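Putative glycoside hydrolase (Bacteroides thetaiotaomicron VPI-5482, PDB 3HBZ) is of unknown function but binds calcium and may act in carbohydrate metabolism, possibly as a glycoside hydrolase. Local coordinates at residues Y100-T105 with D332-I337; A214-Y219 with W281-L286; C239-I244 with S327-D332. All blocks are in the same frame, centred on the assembly; numbering follows the deposited sequence.

Interaction 1. Residues Y100-T105 with D332-I337. With CA (calcium ion), chain B.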
loop_
_atom_site.group_PDB
_atom_site.type_symbol
_atom_site.label_atom_id
_atom_site.label_comp_id
_atom_site.label_asym_id
_atom_site.label_seq_id
_atom_site.Cartn_x
_atom_site.Cartn_y
_atom_site.Cartn_z
ATOM N N TYR A 100 0.288 14.180 -5.047
ATOM C CA TYR A 100 -0.055 12.952 -5.773
ATOM C C TYR A 100 -0.869 13.256 -7.014
ATOM O O TYR A 100 -2.028 13.632 -6.916
ATOM C CB TYR A 100 -0.870 12.035 -4.868
ATOM C CG TYR A 100 -0.335 11.945 -3.455
ATOM C CD1 TYR A 100 0.965 11.543 -3.216
ATOM C CD2 TYR A 100 -1.134 12.265 -2.369
ATOM C CE1 TYR A 100 1.464 11.460 -1.931
ATOM C CE2 TYR A 100 -0.646 12.201 -1.076
ATOM C CZ TYR A 100 0.640 11.782 -0.851
ATOM O OH TYR A 100 1.107 11.693 0.453
ATOM N N ASN A 101 -0.267 13.071 -8.181
ATOM C CA ASN A 101 -0.945 13.333 -9.449
ATOM C C ASN A 101 -1.315 12.049 -10.225
ATOM O O ASN A 101 -1.957 12.093 -11.271
ATOM C CB ASN A 101 -0.065 14.267 -10.290
ATOM C CG ASN A 101 -0.152 15.730 -9.819
ATOM O OD1 ASN A 101 -1.200 16.338 -9.872
ATOM N ND2 ASN A 101 0.953 16.282 -9.374
ATOM N N PHE A 102 -0.880 10.910 -9.697
ATOM C CA PHE A 102 -1.235 9.597 -10.205
ATOM C C PHE A 102 -0.846 9.355 -11.655
ATOM O O PHE A 102 -1.545 8.622 -12.371
ATOM C CB PHE A 102 -2.719 9.319 -9.906
ATOM C CG PHE A 102 -3.022 9.377 -8.433
ATOM C CD1 PHE A 102 -2.628 8.347 -7.615
ATOM C CD2 PHE A 102 -3.535 10.519 -7.839
ATOM C CE1 PHE A 102 -2.825 8.420 -6.238
ATOM C CE2 PHE A 102 -3.730 10.579 -6.469
ATOM C CZ PHE A 102 -3.364 9.518 -5.685
ATOM N N GLU A 103 0.271 9.970 -12.074
ATOM C CA GLU A 103 0.790 9.820 -13.412
ATOM C C GLU A 103 1.716 8.596 -13.565
ATOM O O GLU A 103 1.820 8.026 -14.637
ATOM C CB GLU A 103 1.566 11.071 -13.877
ATOM C CG GLU A 103 0.836 12.440 -13.749
ATOM C CD GLU A 103 -0.530 12.433 -14.419
ATOM O OE1 GLU A 103 -0.701 11.696 -15.420
ATOM O OE2 GLU A 103 -1.431 13.152 -13.942
ATOM N N ASP A 104 2.430 8.233 -12.505
ATOM C CA ASP A 104 3.578 7.335 -12.622
ATOM C C ASP A 104 3.248 5.966 -12.057
ATOM O O ASP A 104 2.727 5.864 -10.929
ATOM C CB ASP A 104 4.748 7.884 -11.817
ATOM C CG ASP A 104 5.336 9.176 -12.423
ATOM O OD1 ASP A 104 5.460 9.279 -13.646
ATOM O OD2 ASP A 104 5.626 10.073 -11.639
ATOM N N THR A 105 3.565 4.932 -12.812
ATOM C CA THR A 105 3.374 3.559 -12.370
ATOM C C THR A 105 4.584 2.736 -12.818
ATOM O O THR A 105 5.358 3.166 -13.692
ATOM C CB THR A 105 2.146 2.941 -12.995
ATOM O OG1 THR A 105 2.320 2.945 -14.400
ATOM C CG2 THR A 105 0.849 3.703 -12.597
ATOM N N ASP A 332 -7.867 12.249 -8.173
ATOM C CA ASP A 332 -6.763 12.966 -8.774
ATOM C C ASP A 332 -6.366 14.202 -7.972
ATOM O O ASP A 332 -7.154 14.720 -7.164
ATOM C CB ASP A 332 -7.092 13.361 -10.216
ATOM C CG ASP A 332 -5.835 13.425 -11.123
ATOM O OD1 ASP A 332 -4.723 13.171 -10.613
ATOM O OD2 ASP A 332 -5.963 13.747 -12.335
ATOM N N GLU A 333 -5.135 14.665 -8.208
ATOM C CA GLU A 333 -4.614 15.933 -7.648
ATOM C C GLU A 333 -4.749 15.997 -6.120
ATOM O O GLU A 333 -5.334 16.934 -5.561
ATOM C CB GLU A 333 -5.319 17.136 -8.285
ATOM C CG GLU A 333 -5.070 17.281 -9.768
ATOM C CD GLU A 333 -5.653 18.568 -10.383
ATOM O OE1 GLU A 333 -6.243 19.394 -9.651
ATOM O OE2 GLU A 333 -5.502 18.762 -11.617
ATOM N N VAL A 334 -4.183 15.018 -5.429
ATOM C CA VAL A 334 -4.349 14.959 -3.991
ATOM C C VAL A 334 -3.109 15.569 -3.368
ATOM O O VAL A 334 -2.007 15.437 -3.903
ATOM C CB VAL A 334 -4.516 13.476 -3.482
ATOM C CG1 VAL A 334 -4.631 13.406 -1.972
ATOM C CG2 VAL A 334 -5.735 12.851 -4.117
ATOM N N GLU A 335 -3.291 16.166 -2.196
ATOM C CA GLU A 335 -2.188 16.689 -1.429
ATOM C C GLU A 335 -2.324 16.363 0.048
ATOM O O GLU A 335 -3.365 16.588 0.660
ATOM C CB GLU A 335 -2.082 18.229 -1.624
ATOM C CG GLU A 335 -0.820 18.726 -1.041
ATOM C CD GLU A 335 -0.519 20.185 -1.316
ATOM O OE1 GLU A 335 -1.363 20.885 -1.917
ATOM O OE2 GLU A 335 0.589 20.606 -0.912
ATOM N N LEU A 336 -1.248 15.878 0.647
ATOM C CA LEU A 336 -1.136 15.860 2.115
ATOM C C LEU A 336 -0.522 17.190 2.590
ATOM O O LEU A 336 0.679 17.451 2.405
ATOM C CB LEU A 336 -0.277 14.659 2.541
ATOM C CG LEU A 336 -0.101 14.497 4.047
ATOM C CD1 LEU A 336 -1.454 14.386 4.762
ATOM C CD2 LEU A 336 0.851 13.274 4.315
ATOM N N ILE A 337 -1.354 18.052 3.174
ATOM C CA ILE A 337 -0.924 19.385 3.614
ATOM C C ILE A 337 -0.540 19.281 5.090
ATOM O O ILE A 337 -1.277 18.697 5.892
ATOM C CB ILE A 337 -2.063 20.451 3.423
ATOM C CG1 ILE A 337 -2.496 20.502 1.932
ATOM C CG2 ILE A 337 -1.625 21.884 3.917
ATOM C CD1 ILE A 337 -3.868 21.169 1.681
HETATM CA CA CA B . -3.391 13.363 -12.697
HETATM O O HOH W 1 -2.759 15.541 -12.004
#
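Tyr100 and Val334 form an antiparallel hydrogen-bonded pair, Tyr100 N bonding to Val334 O at 2.9 Å and Val334 N to Tyr100 O at 3.0 Å. The buried side of this bridge is close-packed and apolar, and Val334 divides its methyls between two rings. CG1, anti to its own backbone N (chi1 178°), lies 3.7 Å from Tyr100 CD2, while CG2 of Val334 comes to the edge of the Phe102 ring, 3.8 Å from Phe102 CE2. The Tyr100 ring runs alongside Leu336, and its hydroxyl is hydrogen-bonded to Ala97 O.

The partly exposed margin is looser: Glu333 CG merely passes Asn101 OD1 at 4.0 Å, and the Glu333 carboxylate turns to Lys154 and Thr155. Between these parts the contact is polar and tightly coordinated. The calcium ion is held by Asn101 O, Glu103 OE2, both carboxylate oxygens of Asp332 and a water that donates to Asn101 OD1; the carbonyl oxygens of Thr155 and Lys157 complete the site. Asn101 O and Asp332 OD1, two acceptors, are only 3.0 Å apart. Such crowding is understandable through their shared cation, which implies that calcium, together with the short bridge, joins the loop to the strand.

Interaction 2. Residues A214-Y219 with W281-L286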
loop_
_atom_site.group_PDB
_atom_site.type_symbol
_atom_site.label_atom_id
_atom_site.label_comp_id
_atom_site.label_asym_id
_atom_site.label_seq_id
_atom_site.Cartn_x
_atom_site.Cartn_y
_atom_site.Cartn_z
ATOM N N ALA A 214 -6.399 16.925 0.934
ATOM C CA ALA A 214 -7.186 17.618 -0.074
ATOM C C ALA A 214 -7.011 16.921 -1.414
ATOM O O ALA A 214 -6.018 16.252 -1.617
ATOM C CB ALA A 214 -6.748 19.117 -0.185
ATOM N N GLY A 215 -8.017 17.031 -2.282
ATOM C CA GLY A 215 -7.927 16.512 -3.632
ATOM C C GLY A 215 -9.254 16.514 -4.325
ATOM O O GLY A 215 -10.195 17.157 -3.856
ATOM N N TYR A 216 -9.332 15.808 -5.460
ATOM C CA TYR A 216 -10.569 15.737 -6.207
ATOM C C TYR A 216 -11.037 14.304 -6.433
ATOM O O TYR A 216 -10.212 13.402 -6.616
ATOM C CB TYR A 216 -10.402 16.434 -7.567
ATOM C CG TYR A 216 -10.269 17.909 -7.422
ATOM C CD1 TYR A 216 -9.029 18.482 -7.173
ATOM C CD2 TYR A 216 -11.396 18.747 -7.490
ATOM C CE1 TYR A 216 -8.900 19.843 -7.027
ATOM C CE2 TYR A 216 -11.271 20.123 -7.356
ATOM C CZ TYR A 216 -10.015 20.647 -7.102
ATOM O OH TYR A 216 -9.847 21.977 -6.943
ATOM N N TYR A 217 -12.366 14.120 -6.513
ATOM C CA TYR A 217 -12.922 12.816 -6.831
ATOM C C TYR A 217 -14.147 12.889 -7.702
ATOM O O TYR A 217 -14.798 13.921 -7.810
ATOM C CB TYR A 217 -13.229 11.996 -5.575
ATOM C CG TYR A 217 -14.527 12.349 -4.920
ATOM C CD1 TYR A 217 -14.638 13.507 -4.138
ATOM C CD2 TYR A 217 -15.650 11.541 -5.061
ATOM C CE1 TYR A 217 -15.833 13.839 -3.508
ATOM C CE2 TYR A 217 -16.862 11.884 -4.468
ATOM C CZ TYR A 217 -16.939 13.033 -3.676
ATOM O OH TYR A 217 -18.125 13.383 -3.079
ATOM N N LYS A 218 -14.422 11.751 -8.323
ATOM C CA LYS A 218 -15.687 11.427 -8.932
ATOM C C LYS A 218 -16.107 10.076 -8.342
ATOM O O LYS A 218 -15.245 9.222 -8.009
ATOM C CB LYS A 218 -15.562 11.286 -10.460
ATOM C CG LYS A 218 -15.320 12.563 -11.238
ATOM C CD LYS A 218 -15.224 12.286 -12.734
ATOM C CE LYS A 218 -15.133 13.569 -13.548
ATOM N NZ LYS A 218 -14.882 13.380 -15.000
ATOM N N TYR A 219 -17.414 9.842 -8.268
ATOM C CA TYR A 219 -17.906 8.577 -7.728
ATOM C C TYR A 219 -19.244 8.167 -8.322
ATOM O O TYR A 219 -20.165 8.983 -8.435
ATOM C CB TYR A 219 -18.018 8.630 -6.207
ATOM C CG TYR A 219 -18.424 7.298 -5.577
ATOM C CD1 TYR A 219 -17.526 6.251 -5.535
ATOM C CD2 TYR A 219 -19.707 7.083 -5.058
ATOM C CE1 TYR A 219 -17.850 5.019 -4.992
ATOM C CE2 TYR A 219 -20.072 5.806 -4.499
ATOM C CZ TYR A 219 -19.140 4.786 -4.499
ATOM O OH TYR A 219 -19.369 3.564 -3.933
ATOM N N TRP A 281 -15.654 16.433 -11.144
ATOM C CA TRP A 281 -14.520 16.415 -10.215
ATOM C C TRP A 281 -14.883 17.302 -9.057
ATOM O O TRP A 281 -15.147 18.491 -9.254
ATOM C CB TRP A 281 -13.244 16.945 -10.879
ATOM C CG TRP A 281 -12.630 15.959 -11.870
ATOM C CD1 TRP A 281 -12.556 16.100 -13.235
ATOM C CD2 TRP A 281 -11.990 14.731 -11.566
ATOM N NE1 TRP A 281 -11.917 15.028 -13.790
ATOM C CE2 TRP A 281 -11.559 14.165 -12.796
ATOM C CE3 TRP A 281 -11.724 14.045 -10.381
ATOM C CZ2 TRP A 281 -10.891 12.956 -12.866
ATOM C CZ3 TRP A 281 -11.060 12.818 -10.450
ATOM C CH2 TRP A 281 -10.646 12.289 -11.680
ATOM N N THR A 282 -14.904 16.727 -7.861
ATOM C CA THR A 282 -15.427 17.401 -6.685
ATOM C C THR A 282 -14.299 17.494 -5.679
ATOM O O THR A 282 -13.628 16.502 -5.409
ATOM C CB THR A 282 -16.624 16.570 -6.132
ATOM O OG1 THR A 282 -17.574 16.363 -7.190
ATOM C CG2 THR A 282 -17.274 17.231 -4.932
ATOM N N TYR A 283 -14.105 18.681 -5.120
ATOM C CA TYR A 283 -13.020 18.963 -4.212
ATOM C C TYR A 283 -13.337 18.448 -2.820
ATOM O O TYR A 283 -14.486 18.539 -2.382
ATOM C CB TYR A 283 -12.820 20.476 -4.117
ATOM C CG TYR A 283 -11.618 20.921 -3.324
ATOM C CD1 TYR A 283 -10.334 20.514 -3.682
ATOM C CD2 TYR A 283 -11.754 21.800 -2.235
ATOM C CE1 TYR A 283 -9.207 20.957 -2.965
ATOM C CE2 TYR A 283 -10.642 22.252 -1.526
ATOM C CZ TYR A 283 -9.376 21.834 -1.900
ATOM O OH TYR A 283 -8.278 22.271 -1.197
ATOM N N PHE A 284 -12.338 17.855 -2.157
ATOM C CA PHE A 284 -12.446 17.544 -0.755
ATOM C C PHE A 284 -11.278 18.162 -0.029
ATOM O O PHE A 284 -10.182 18.294 -0.575
ATOM C CB PHE A 284 -12.548 16.039 -0.498
ATOM C CG PHE A 284 -11.396 15.227 -0.993
ATOM C CD1 PHE A 284 -10.294 14.977 -0.180
ATOM C CD2 PHE A 284 -11.444 14.618 -2.227
ATOM C CE1 PHE A 284 -9.251 14.195 -0.623
ATOM C CE2 PHE A 284 -10.393 13.822 -2.669
ATOM C CZ PHE A 284 -9.306 13.596 -1.859
ATOM N N LYS A 285 -11.515 18.570 1.204
ATOM C CA LYS A 285 -10.447 19.109 2.034
ATOM C C LYS A 285 -10.704 18.716 3.461
ATOM O O LYS A 285 -11.455 19.360 4.156
ATOM C CB LYS A 285 -10.346 20.618 1.869
ATOM C CG LYS A 285 -9.211 21.264 2.671
ATOM C CD LYS A 285 -9.140 22.746 2.355
ATOM C CE LYS A 285 -8.183 23.459 3.277
ATOM N NZ LYS A 285 -8.079 24.916 2.973
ATOM N N LEU A 286 -10.046 17.652 3.894
ATOM C CA LEU A 286 -10.400 16.960 5.117
ATOM C C LEU A 286 -9.465 17.377 6.218
ATOM O O LEU A 286 -8.293 17.092 6.139
ATOM C CB LEU A 286 -10.281 15.458 4.889
ATOM C CG LEU A 286 -10.991 14.958 3.629
ATOM C CD1 LEU A 286 -10.715 13.455 3.503
ATOM C CD2 LEU A 286 -12.499 15.318 3.621
#
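Antiparallel pairing of neighbouring strands joins 214-219 to 281-286, with Gly215 facing Phe284 and Tyr217 facing Thr282 as hydrogen-bonded pairs. Gly215 N bonds to Phe284 O at 3.0 Å and Phe284 N returns to Gly215 O; Tyr217 and Thr282 exchange the same two bonds. The ring of Phe284 illustrates how a side chain can fold back over the strand opposite. With CG set between its own N and carbonyl carbon (chi1 59°), the ring lies across Gly215, whose CA sits 3.9 Å from the ring centroid in a CH-pi contact over the face. The ring lies close over the backbone here, with Gly215 N 3.5 Å above one face of the Phe284 ring. Tyr217 comes beside Phe284 on this buried face, Tyr217 CD1 lying 3.9 Å from Phe284 CD2, and its hydroxyl is bonded to Lys276 N.

This face turns into the core of a beta-rich domain whose family is grouped with the galactose-binding folds: Phe284 packs on Ile241, and Tyr217 on Leu329 and Ile331. Strand 328-338 flanks 214-219 along its other edge.

The outer face carries Tyr216 and Tyr283, whose rings are inclined by 46°, with Tyr283 CD1 3.4 Å from Tyr216 CZ, over one face of the Tyr216 ring. Ala214 CB fits near the far end of Tyr283, 3.6 Å from its OH. Further along, the extended chain of Lys218 crosses the Trp281 indole at about a right angle. Its CE stands over the five-membered ring, 3.5 Å from the centroid, and Lys218 NZ makes an off-centre cation-pi contact at 4.0 Å from that same Trp281 centroid. Tyr216 also has a cation-pi partner in Lys154, next to the calcium-binding residue Thr155.

Interaction 3. Residues C239-I244 with S327-D332. With CA (calcium ion), chain B.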
loop_
_atom_site.group_PDB
_atom_site.type_symbol
_atom_site.label_atom_id
_atom_site.label_comp_id
_atom_site.label_asym_id
_atom_site.label_seq_id
_atom_site.Cartn_x
_atom_site.Cartn_y
_atom_site.Cartn_z
ATOM N N CYS A 239 -18.058 5.515 -1.338
ATOM C CA CYS A 239 -16.627 5.446 -1.148
ATOM C C CYS A 239 -16.198 5.877 0.249
ATOM O O CYS A 239 -17.020 6.429 1.027
ATOM C CB CYS A 239 -15.951 6.343 -2.172
ATOM S SG CYS A 239 -16.500 8.061 -2.080
ATOM N N ASP A 240 -14.928 5.633 0.571
ATOM C CA ASP A 240 -14.287 6.195 1.774
ATOM C C ASP A 240 -12.938 6.759 1.371
ATOM O O ASP A 240 -12.246 6.233 0.468
ATOM C CB ASP A 240 -14.134 5.137 2.869
ATOM C CG ASP A 240 -14.058 5.719 4.276
ATOM O OD1 ASP A 240 -14.119 6.953 4.500
ATOM O OD2 ASP A 240 -13.923 4.900 5.180
ATOM N N ILE A 241 -12.602 7.878 2.004
ATOM C CA ILE A 241 -11.332 8.543 1.832
ATOM C C ILE A 241 -10.918 9.024 3.216
ATOM O O ILE A 241 -11.673 9.746 3.866
ATOM C CB ILE A 241 -11.464 9.789 0.893
ATOM C CG1 ILE A 241 -12.069 9.385 -0.455
ATOM C CG2 ILE A 241 -10.076 10.497 0.770
ATOM C CD1 ILE A 241 -12.427 10.533 -1.449
ATOM N N TYR A 242 -9.758 8.590 3.687
ATOM C CA TYR A 242 -9.348 8.915 5.013
ATOM C C TYR A 242 -7.836 8.899 5.148
ATOM O O TYR A 242 -7.127 8.459 4.228
ATOM C CB TYR A 242 -10.048 8.012 6.005
ATOM C CG TYR A 242 -9.737 6.530 5.949
ATOM C CD1 TYR A 242 -8.728 5.982 6.741
ATOM C CD2 TYR A 242 -10.479 5.682 5.170
ATOM C CE1 TYR A 242 -8.470 4.597 6.759
ATOM C CE2 TYR A 242 -10.204 4.276 5.131
ATOM C CZ TYR A 242 -9.212 3.748 5.950
ATOM O OH TYR A 242 -8.956 2.384 5.968
ATOM N N ALA A 243 -7.356 9.436 6.270
ATOM C CA ALA A 243 -5.942 9.435 6.626
ATOM C C ALA A 243 -5.841 9.320 8.134
ATOM O O ALA A 243 -6.749 9.758 8.865
ATOM C CB ALA A 243 -5.214 10.708 6.120
ATOM N N ILE A 244 -4.782 8.656 8.594
ATOM C CA ILE A 244 -4.535 8.453 10.028
ATOM C C ILE A 244 -3.062 8.765 10.318
ATOM O O ILE A 244 -2.205 8.665 9.447
ATOM C CB ILE A 244 -4.900 7.043 10.482
ATOM C CG1 ILE A 244 -4.125 5.983 9.662
ATOM C CG2 ILE A 244 -6.387 6.797 10.336
ATOM C CD1 ILE A 244 -4.440 4.509 10.050
ATOM N N SER A 327 -18.972 -0.241 -8.288
ATOM C CA SER A 327 -18.734 1.051 -7.625
ATOM C C SER A 327 -17.399 1.578 -8.076
ATOM O O SER A 327 -16.435 0.831 -8.042
ATOM C CB SER A 327 -18.814 0.929 -6.095
ATOM O OG SER A 327 -20.187 0.800 -5.717
ATOM N N THR A 328 -17.342 2.847 -8.533
ATOM C CA THR A 328 -16.146 3.423 -9.183
ATOM C C THR A 328 -15.783 4.768 -8.560
ATOM O O THR A 328 -16.589 5.704 -8.578
ATOM C CB THR A 328 -16.375 3.633 -10.671
ATOM O OG1 THR A 328 -16.731 2.381 -11.257
ATOM C CG2 THR A 328 -15.114 4.217 -11.398
ATOM N N LEU A 329 -14.588 4.826 -7.965
ATOM C CA LEU A 329 -14.034 6.017 -7.384
ATOM C C LEU A 329 -12.827 6.404 -8.232
ATOM O O LEU A 329 -11.903 5.601 -8.383
ATOM C CB LEU A 329 -13.614 5.769 -5.917
ATOM C CG LEU A 329 -12.934 6.945 -5.195
ATOM C CD1 LEU A 329 -13.883 8.197 -5.007
ATOM C CD2 LEU A 329 -12.393 6.525 -3.865
ATOM N N LEU A 330 -12.877 7.601 -8.805
ATOM C CA LEU A 330 -11.730 8.245 -9.461
ATOM C C LEU A 330 -11.121 9.306 -8.565
ATOM O O LEU A 330 -11.840 10.084 -7.937
ATOM C CB LEU A 330 -12.136 8.866 -10.830
ATOM C CG LEU A 330 -12.836 7.996 -11.842
ATOM C CD1 LEU A 330 -13.120 8.834 -13.156
ATOM C CD2 LEU A 330 -12.052 6.622 -12.121
ATOM N N ILE A 331 -9.787 9.326 -8.474
ATOM C CA ILE A 331 -9.093 10.241 -7.583
ATOM C C ILE A 331 -7.996 10.929 -8.346
ATOM O O ILE A 331 -7.297 10.279 -9.134
ATOM C CB ILE A 331 -8.474 9.487 -6.376
ATOM C CG1 ILE A 331 -9.557 8.922 -5.423
ATOM C CG2 ILE A 331 -7.469 10.352 -5.644
ATOM C CD1 ILE A 331 -10.290 9.994 -4.568
ATOM N N ASP A 332 -7.867 12.249 -8.173
ATOM C CA ASP A 332 -6.763 12.966 -8.774
ATOM C C ASP A 332 -6.366 14.202 -7.972
ATOM O O ASP A 332 -7.154 14.720 -7.164
ATOM C CB ASP A 332 -7.092 13.361 -10.216
ATOM C CG ASP A 332 -5.835 13.425 -11.123
ATOM O OD1 ASP A 332 -4.723 13.171 -10.613
ATOM O OD2 ASP A 332 -5.963 13.747 -12.335
HETATM CA CA CA B . -3.391 13.363 -12.697
HETATM O O HOH W 1 -2.759 15.541 -12.004
#
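Leu329 of strand 328-332 meets Cys239, just before strand 240-244, across the interior between two strands with no backbone hydrogen bonds between them, their axes 10.2 Å apart at the nearest and inclined by 43°. The side chain of Leu329 shows how such a gap is filled. Its CB leaves the strand toward 239-244, and CG, anti to the backbone N (chi1 177°), is the branch point; these two carbons act as a stem, and the methyls do the touching. Leu329 CD1 reaches Cys239 SG at 3.9 Å. Leu329 CD2 lies 3.9 Å from Cys239 CB, so both methyls bear on Cys239 CB from one side. Leu329 CD2 also lies 4.3 Å from Asp240 O, and at longer range it approaches Ile241 CG1, 4.5 Å away.

Two residues further along each segment, Ile241 and Ile331 point at each other tip to tip, with their CD1 atoms 3.8 Å apart. Ile241 gets there with an extended chain, whereas Ile331 is bent at its second torsion (chi2 -73°). All of these groups are buried, and Tyr217, lying against both Leu329 and Ile331, joins the same apolar layer, as does Phe284 against Ile241.

Strand alternation gives neighbouring residues other tasks. Asp240 turns away from the contact to a salt bridge with Arg271, while Leu330 leans on Trp281, and Asp332 carries the strand's end to the calcium ion. Inward-pointing aliphatic side chains meeting between strands about 10 Å apart are typical of the core of a beta-sandwich, consistent with the galactose-binding-like clan in which this family is placed.

From the N terminus, segment 100-105 comes first and waits longest for its partner: interaction 1 closes only at 332-337, near the end of the chain, and its long loop contains both other contacts. Within it, 214-219 opens interaction 2 and 239-244 opens interaction 3; 281-286 then closes the former and 327-332 the latter, so these two cross. Strand 328-338 is the common thread. Its first half faces 239-244 across the core, it is hydrogen-bonded edge to edge with 210-220, and its later part receives the 100-105 loop. Asp332 belongs to interactions 1 and 3, placing the calcium site where sheet, core and loop come together.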